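Local structure of R.Ecl18kI (Enterobacter cloacae, 2GB7) at residues F[157-162]-F[176-181]; F[140-145]-F[164-169]. The protein recognises the double-stranded DNA sequence 5'-CCNGG-3' and cleaves it before the first cytosine, as a type II restriction endonuclease. The protein carries 1 engineered substitution. All coordinates share one frame; numbering follows the deposited sequence.

Contact 1 of 2, residues F[157-162]-F[176-181]; sequences KLVDLV and TMLISA. With nucleotides of chain B.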
loop_
_atom_site.group_PDB
_atom_site.type_symbol
_atom_site.label_atom_id
_atom_site.label_comp_id
_atom_site.label_asym_id
_atom_site.label_seq_id
_atom_site.Cartn_x
_atom_site.Cartn_y
_atom_site.Cartn_z
ATOM N N LYS F 157 -6.847 13.775 -4.591
ATOM C CA LYS F 157 -7.020 13.592 -3.146
ATOM C C LYS F 157 -5.681 13.307 -2.439
ATOM O O LYS F 157 -5.583 13.391 -1.209
ATOM C CB LYS F 157 -8.089 12.532 -2.826
ATOM C CG LYS F 157 -9.478 12.820 -3.431
ATOM C CD LYS F 157 -9.978 14.243 -3.110
ATOM C CE LYS F 157 -11.384 14.491 -3.662
ATOM N NZ LYS F 157 -11.763 15.937 -3.547
ATOM N N LEU F 158 -4.623 13.055 -3.207
ATOM C CA LEU F 158 -3.301 12.809 -2.606
ATOM C C LEU F 158 -2.508 14.150 -2.411
ATOM O O LEU F 158 -1.436 14.159 -1.805
ATOM C CB LEU F 158 -2.618 11.699 -3.432
ATOM C CG LEU F 158 -1.253 11.895 -4.085
ATOM C CD1 LEU F 158 -0.884 10.672 -4.912
ATOM C CD2 LEU F 158 -1.211 13.150 -4.926
ATOM N N VAL F 159 -3.067 15.247 -2.901
ATOM C CA VAL F 159 -2.467 16.550 -2.598
ATOM C C VAL F 159 -2.910 16.895 -1.202
ATOM O O VAL F 159 -4.113 16.815 -0.893
ATOM C CB VAL F 159 -2.998 17.627 -3.509
ATOM C CG1 VAL F 159 -2.462 19.018 -3.029
ATOM C CG2 VAL F 159 -2.631 17.318 -4.948
ATOM N N ASP F 160 -1.949 17.214 -0.344
ATOM C CA ASP F 160 -2.226 17.545 1.053
ATOM C C ASP F 160 -2.363 19.036 1.303
ATOM O O ASP F 160 -3.225 19.451 2.077
ATOM C CB ASP F 160 -1.117 17.004 1.916
ATOM C CG ASP F 160 -1.121 15.496 1.931
ATOM O OD1 ASP F 160 -2.229 14.881 2.057
ATOM O OD2 ASP F 160 -0.044 14.907 1.748
ATOM N N LEU F 161 -1.483 19.818 0.676
ATOM C CA LEU F 161 -1.455 21.272 0.882
ATOM C C LEU F 161 -1.450 22.006 -0.432
ATOM O O LEU F 161 -0.770 21.601 -1.366
ATOM C CB LEU F 161 -0.197 21.663 1.631
ATOM C CG LEU F 161 -0.028 20.986 2.989
ATOM C CD1 LEU F 161 1.360 21.140 3.529
ATOM C CD2 LEU F 161 -1.096 21.457 3.988
ATOM N N VAL F 162 -2.223 23.083 -0.484
ATOM C CA VAL F 162 -2.346 23.897 -1.676
ATOM C C VAL F 162 -2.032 25.348 -1.294
ATOM O O VAL F 162 -2.738 25.942 -0.481
ATOM C CB VAL F 162 -3.776 23.866 -2.208
ATOM C CG1 VAL F 162 -3.901 24.728 -3.474
ATOM C CG2 VAL F 162 -4.269 22.403 -2.466
ATOM N N THR F 176 1.191 28.900 -7.874
ATOM C CA THR F 176 0.771 28.055 -6.764
ATOM C C THR F 176 1.806 26.957 -6.473
ATOM O O THR F 176 2.768 26.708 -7.255
ATOM C CB THR F 176 -0.620 27.410 -6.995
ATOM O OG1 THR F 176 -0.527 26.508 -8.101
ATOM C CG2 THR F 176 -1.720 28.481 -7.287
ATOM N N MET F 177 1.615 26.298 -5.339
ATOM C CA MET F 177 2.482 25.157 -5.010
ATOM C C MET F 177 1.593 24.076 -4.431
ATOM O O MET F 177 0.705 24.375 -3.626
ATOM C CB MET F 177 3.566 25.535 -3.986
ATOM C CG MET F 177 4.363 24.316 -3.582
ATOM S SD MET F 177 5.709 24.733 -2.454
ATOM C CE MET F 177 6.514 25.872 -3.476
ATOM N N LEU F 178 1.803 22.829 -4.869
ATOM C CA LEU F 178 1.086 21.685 -4.341
ATOM C C LEU F 178 2.066 20.733 -3.723
ATOM O O LEU F 178 3.113 20.460 -4.301
ATOM C CB LEU F 178 0.360 20.918 -5.459
ATOM C CG LEU F 178 -0.654 21.732 -6.272
ATOM C CD1 LEU F 178 -1.255 20.839 -7.328
ATOM C CD2 LEU F 178 -1.724 22.321 -5.383
ATOM N N ILE F 179 1.694 20.231 -2.560
ATOM C CA ILE F 179 2.532 19.295 -1.809
ATOM C C ILE F 179 1.775 18.025 -1.462
ATOM O O ILE F 179 0.676 18.094 -0.891
ATOM C CB ILE F 179 3.056 19.938 -0.508
ATOM C CG1 ILE F 179 3.788 21.252 -0.816
ATOM C CG2 ILE F 179 3.949 18.937 0.267
ATOM C CD1 ILE F 179 4.008 22.144 0.427
ATOM N N SER F 180 2.375 16.892 -1.816
ATOM C CA SER F 180 1.909 15.541 -1.396
ATOM C C SER F 180 2.952 14.959 -0.441
ATOM O O SER F 180 4.092 15.455 -0.391
ATOM C CB SER F 180 1.797 14.613 -2.617
ATOM O OG SER F 180 1.365 13.303 -2.205
ATOM N N ALA F 181 2.547 13.976 0.365
ATOM C CA ALA F 181 3.503 13.420 1.316
ATOM C C ALA F 181 3.276 11.909 1.417
ATOM O O ALA F 181 2.142 11.482 1.433
ATOM C CB ALA F 181 3.281 14.044 2.641
ATOM P P DC B 2 -8.643 8.190 -3.201
ATOM O OP1 DC B 2 -9.122 9.314 -4.046
ATOM O OP2 DC B 2 -8.405 6.859 -3.814
ATOM O "O5'" DC B 2 -7.308 8.658 -2.474
ATOM C "C5'" DC B 2 -7.347 9.744 -1.557
ATOM C "C4'" DC B 2 -6.513 9.439 -0.337
ATOM O "O4'" DC B 2 -7.179 8.494 0.538
ATOM C "C3'" DC B 2 -5.129 8.864 -0.620
ATOM O "O3'" DC B 2 -4.209 9.534 0.228
ATOM C "C2'" DC B 2 -5.262 7.405 -0.214
ATOM C "C1'" DC B 2 -6.260 7.491 0.929
ATOM N N1 DC B 2 -7.020 6.256 1.200
ATOM C C2 DC B 2 -7.020 5.737 2.505
ATOM O O2 DC B 2 -6.411 6.349 3.397
ATOM N N3 DC B 2 -7.688 4.589 2.762
ATOM C C4 DC B 2 -8.348 3.970 1.780
ATOM N N4 DC B 2 -8.989 2.836 2.073
ATOM C C5 DC B 2 -8.380 4.485 0.450
ATOM C C6 DC B 2 -7.707 5.618 0.207
#
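Leu161 and Val162 pair antiparallel with Ile179 and Leu178, and the end-to-end directions of the touching parts, 158-162 and 177-181, are 146° apart. This pairing joins neighbouring strands 161-163 and 177-181 in the mixed sheet of a PDDEXK-clan nuclease domain, and it contains a classic beta bulge: Asp160 and Leu161 both face Ile179. The evidence is the bifurcated use of one carbonyl. Ile179 O accepts from Asp160 N at 2.8 Å and from Leu161 N at 3.2 Å. The return bond, from Ile179 N to Leu161 O, measures 3.1 Å, and Leu178 CA also directs a C-H contact at that oxygen.

Beyond the bulge the side chains sort by face. Leu161 and Ile179 share one face, their CD1 atoms 4.2 Å apart, and both pack on Met132 of helix 102-134; Ile179 also touches Met251. The opposite face carries Val162 and Leu178, whose side chains lie side by side and point the same way. Leu178 CD2 does the touching, 3.8 Å from Val162 CG1, while Val159 CG1 approaches the same methyl obliquely.

Nearer the DNA, the pairing passes into side-chain chemistry. Ser180 OG, anti to its own backbone N (chi1 179°), donates to Leu158 O over 3.0 Å from 39° above the carbonyl plane, so the turn preceding the bulge is tied to the neighbouring strand. Asp160 OD2 reaches past Ser180 to lie 3.5 Å from Ala181 CB. The place of this aspartate at the bulge is consistent with the metal-binding acidic position of PDDEXK nucleases; the complex is metal-depleted. At its N-terminal end the segment meets the DNA through Lys157, whose CB lies 3.2 Å from C5' of DC2 of chain B.

Contact 2 of 2, residues F[140-145]-F[164-169]; sequences DVQGAI and PGVVQY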
loop_
_atom_site.group_PDB
_atom_site.type_symbol
_atom_site.label_atom_id
_atom_site.label_comp_id
_atom_site.label_asym_id
_atom_site.label_seq_id
_atom_site.Cartn_x
_atom_site.Cartn_y
_atom_site.Cartn_z
ATOM N N ASP F 140 -4.230 25.951 2.004
ATOM C CA ASP F 140 -5.422 25.209 2.308
ATOM C C ASP F 140 -5.025 23.770 2.505
ATOM O O ASP F 140 -4.160 23.240 1.798
ATOM C CB ASP F 140 -6.467 25.311 1.199
ATOM C CG ASP F 140 -7.217 26.635 1.220
ATOM O OD1 ASP F 140 -6.976 27.460 2.130
ATOM O OD2 ASP F 140 -8.030 26.882 0.297
ATOM N N VAL F 141 -5.681 23.144 3.469
ATOM C CA VAL F 141 -5.419 21.774 3.815
ATOM C C VAL F 141 -6.591 20.962 3.268
ATOM O O VAL F 141 -7.726 21.111 3.716
ATOM C CB VAL F 141 -5.324 21.611 5.340
ATOM C CG1 VAL F 141 -5.041 20.146 5.727
ATOM C CG2 VAL F 141 -4.273 22.564 5.900
ATOM N N GLN F 142 -6.321 20.131 2.269
ATOM C CA GLN F 142 -7.379 19.348 1.620
ATOM C C GLN F 142 -8.265 18.514 2.571
ATOM O O GLN F 142 -9.456 18.339 2.314
ATOM C CB GLN F 142 -6.826 18.637 0.383
ATOM C CG GLN F 142 -6.567 19.594 -0.787
ATOM C CD GLN F 142 -7.784 19.815 -1.677
ATOM O OE1 GLN F 142 -7.653 20.297 -2.802
ATOM N NE2 GLN F 142 -8.971 19.475 -1.179
ATOM N N GLY F 143 -7.708 18.015 3.666
ATOM C CA GLY F 143 -8.525 17.278 4.628
ATOM C C GLY F 143 -9.446 18.132 5.490
ATOM O O GLY F 143 -10.116 17.606 6.388
ATOM N N ALA F 144 -9.493 19.438 5.214
ATOM C CA ALA F 144 -10.140 20.400 6.104
ATOM C C ALA F 144 -11.222 21.270 5.459
ATOM O O ALA F 144 -11.927 21.992 6.164
ATOM C CB ALA F 144 -9.084 21.281 6.780
ATOM N N ILE F 145 -11.337 21.234 4.132
ATOM C CA ILE F 145 -12.264 22.123 3.422
ATOM C C ILE F 145 -13.605 21.448 3.080
ATOM O O ILE F 145 -13.967 20.417 3.663
ATOM C CB ILE F 145 -11.623 22.721 2.141
ATOM C CG1 ILE F 145 -10.298 23.417 2.475
ATOM C CG2 ILE F 145 -12.588 23.699 1.457
ATOM C CD1 ILE F 145 -9.410 23.650 1.276
ATOM N N PRO F 164 -1.676 29.209 -2.620
ATOM C CA PRO F 164 -2.187 29.773 -1.363
ATOM C C PRO F 164 -3.540 29.267 -0.935
ATOM O O PRO F 164 -3.982 29.518 0.203
ATOM C CB PRO F 164 -2.249 31.270 -1.682
ATOM C CG PRO F 164 -2.738 31.275 -3.156
ATOM C CD PRO F 164 -1.974 30.085 -3.774
ATOM N N GLY F 165 -4.248 28.581 -1.820
ATOM C CA GLY F 165 -5.551 28.111 -1.433
ATOM C C GLY F 165 -6.200 27.456 -2.615
ATOM O O GLY F 165 -5.779 27.681 -3.758
ATOM N N VAL F 166 -7.230 26.656 -2.336
ATOM C CA VAL F 166 -7.991 25.997 -3.416
ATOM C C VAL F 166 -8.739 26.971 -4.344
ATOM O O VAL F 166 -8.808 26.732 -5.538
ATOM C CB VAL F 166 -8.953 24.892 -2.891
ATOM C CG1 VAL F 166 -8.138 23.781 -2.245
ATOM C CG2 VAL F 166 -9.964 25.451 -1.892
ATOM N N VAL F 167 -9.283 28.063 -3.807
ATOM C CA VAL F 167 -10.031 29.015 -4.653
ATOM C C VAL F 167 -9.111 29.636 -5.696
ATOM O O VAL F 167 -9.436 29.684 -6.894
ATOM C CB VAL F 167 -10.742 30.085 -3.808
ATOM C CG1 VAL F 167 -11.351 31.211 -4.680
ATOM C CG2 VAL F 167 -11.829 29.449 -2.986
ATOM N N GLN F 168 -7.955 30.102 -5.226
ATOM C CA GLN F 168 -6.973 30.693 -6.118
ATOM C C GLN F 168 -6.466 29.662 -7.094
ATOM O O GLN F 168 -6.325 29.969 -8.268
ATOM C CB GLN F 168 -5.788 31.228 -5.343
ATOM C CG GLN F 168 -6.145 32.417 -4.452
ATOM C CD GLN F 168 -6.459 31.973 -3.018
ATOM O OE1 GLN F 168 -7.002 30.883 -2.774
ATOM N NE2 GLN F 168 -6.109 32.825 -2.060
ATOM N N TYR F 169 -6.160 28.460 -6.605
ATOM C CA TYR F 169 -5.671 27.394 -7.483
ATOM C C TYR F 169 -6.651 27.115 -8.636
ATOM O O TYR F 169 -6.251 27.025 -9.799
ATOM C CB TYR F 169 -5.370 26.103 -6.685
ATOM C CG TYR F 169 -4.762 25.061 -7.591
ATOM C CD1 TYR F 169 -3.391 25.000 -7.780
ATOM C CD2 TYR F 169 -5.573 24.183 -8.328
ATOM C CE1 TYR F 169 -2.820 24.083 -8.649
ATOM C CE2 TYR F 169 -5.007 23.251 -9.184
ATOM C CZ TYR F 169 -3.629 23.230 -9.349
ATOM O OH TYR F 169 -3.059 22.321 -10.206
HETATM O O HOH W 1 -9.014 29.070 -1.093
#
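Asp140 and Val166 make a polar strand-to-helix contact at the edge of the sheet, where strand 140-141 faces the N-terminus of helix 166-171. Asp140 OD2 accepts the backbone N-H of Val166 at 2.8 Å, with the donor 45° out of the carboxylate plane. The same oxygen accepts a hydrogen bond from water 1, also at 2.8 Å, and that water accepts from Val167 N and donates to Gln168 OE1. Ser278 OG is a further partner of OD2, while OD1 forms a salt bridge with Arg299 and a hydrogen bond with Gln282; partners on both oxygens hold this buried carboxylate's rotation.

Around this polar centre Val166 packs by its two methyls. CG2, between the backbone N and carbonyl carbon, is 3.3 Å from Asp140 OD2. Ile145 CD1, the apolar partner, touches both methyls, tip to tip, 3.7 Å from CG2. CG1 also touches OE1 of Gln142, whose side chain crosses that of Val166 obliquely.

CA of Gly165, which follows cis-Pro164, lies 3.3 Å from Asp140 OD2, over the carboxylate face from which Val166 N comes. This is a helix N-terminus with glycine at the N-cap, where a carboxylate from a distant strand takes up a first-turn N-H, probably favoured by the helix dipole.

The two contacts meet on strand 161-163, which pairs with 177-181 in contact 1 and, on its other edge, with 140-141 of contact 2; Val162 O and Asp140 N are 2.9 Å apart, a probable hydrogen bond. The chain crosses between them, since the segments alternate along the sequence and 164-169 follows directly on the strand of contact 1. Contact 1 is buried, reaches the bound DNA at one end and is held mainly by backbone bonds and aliphatic packing. Contact 2 is partly buried, about 9 Å from the DNA at the nearest atom, and depends on one carboxylate and a water at a helix start, rather than on strand pairing.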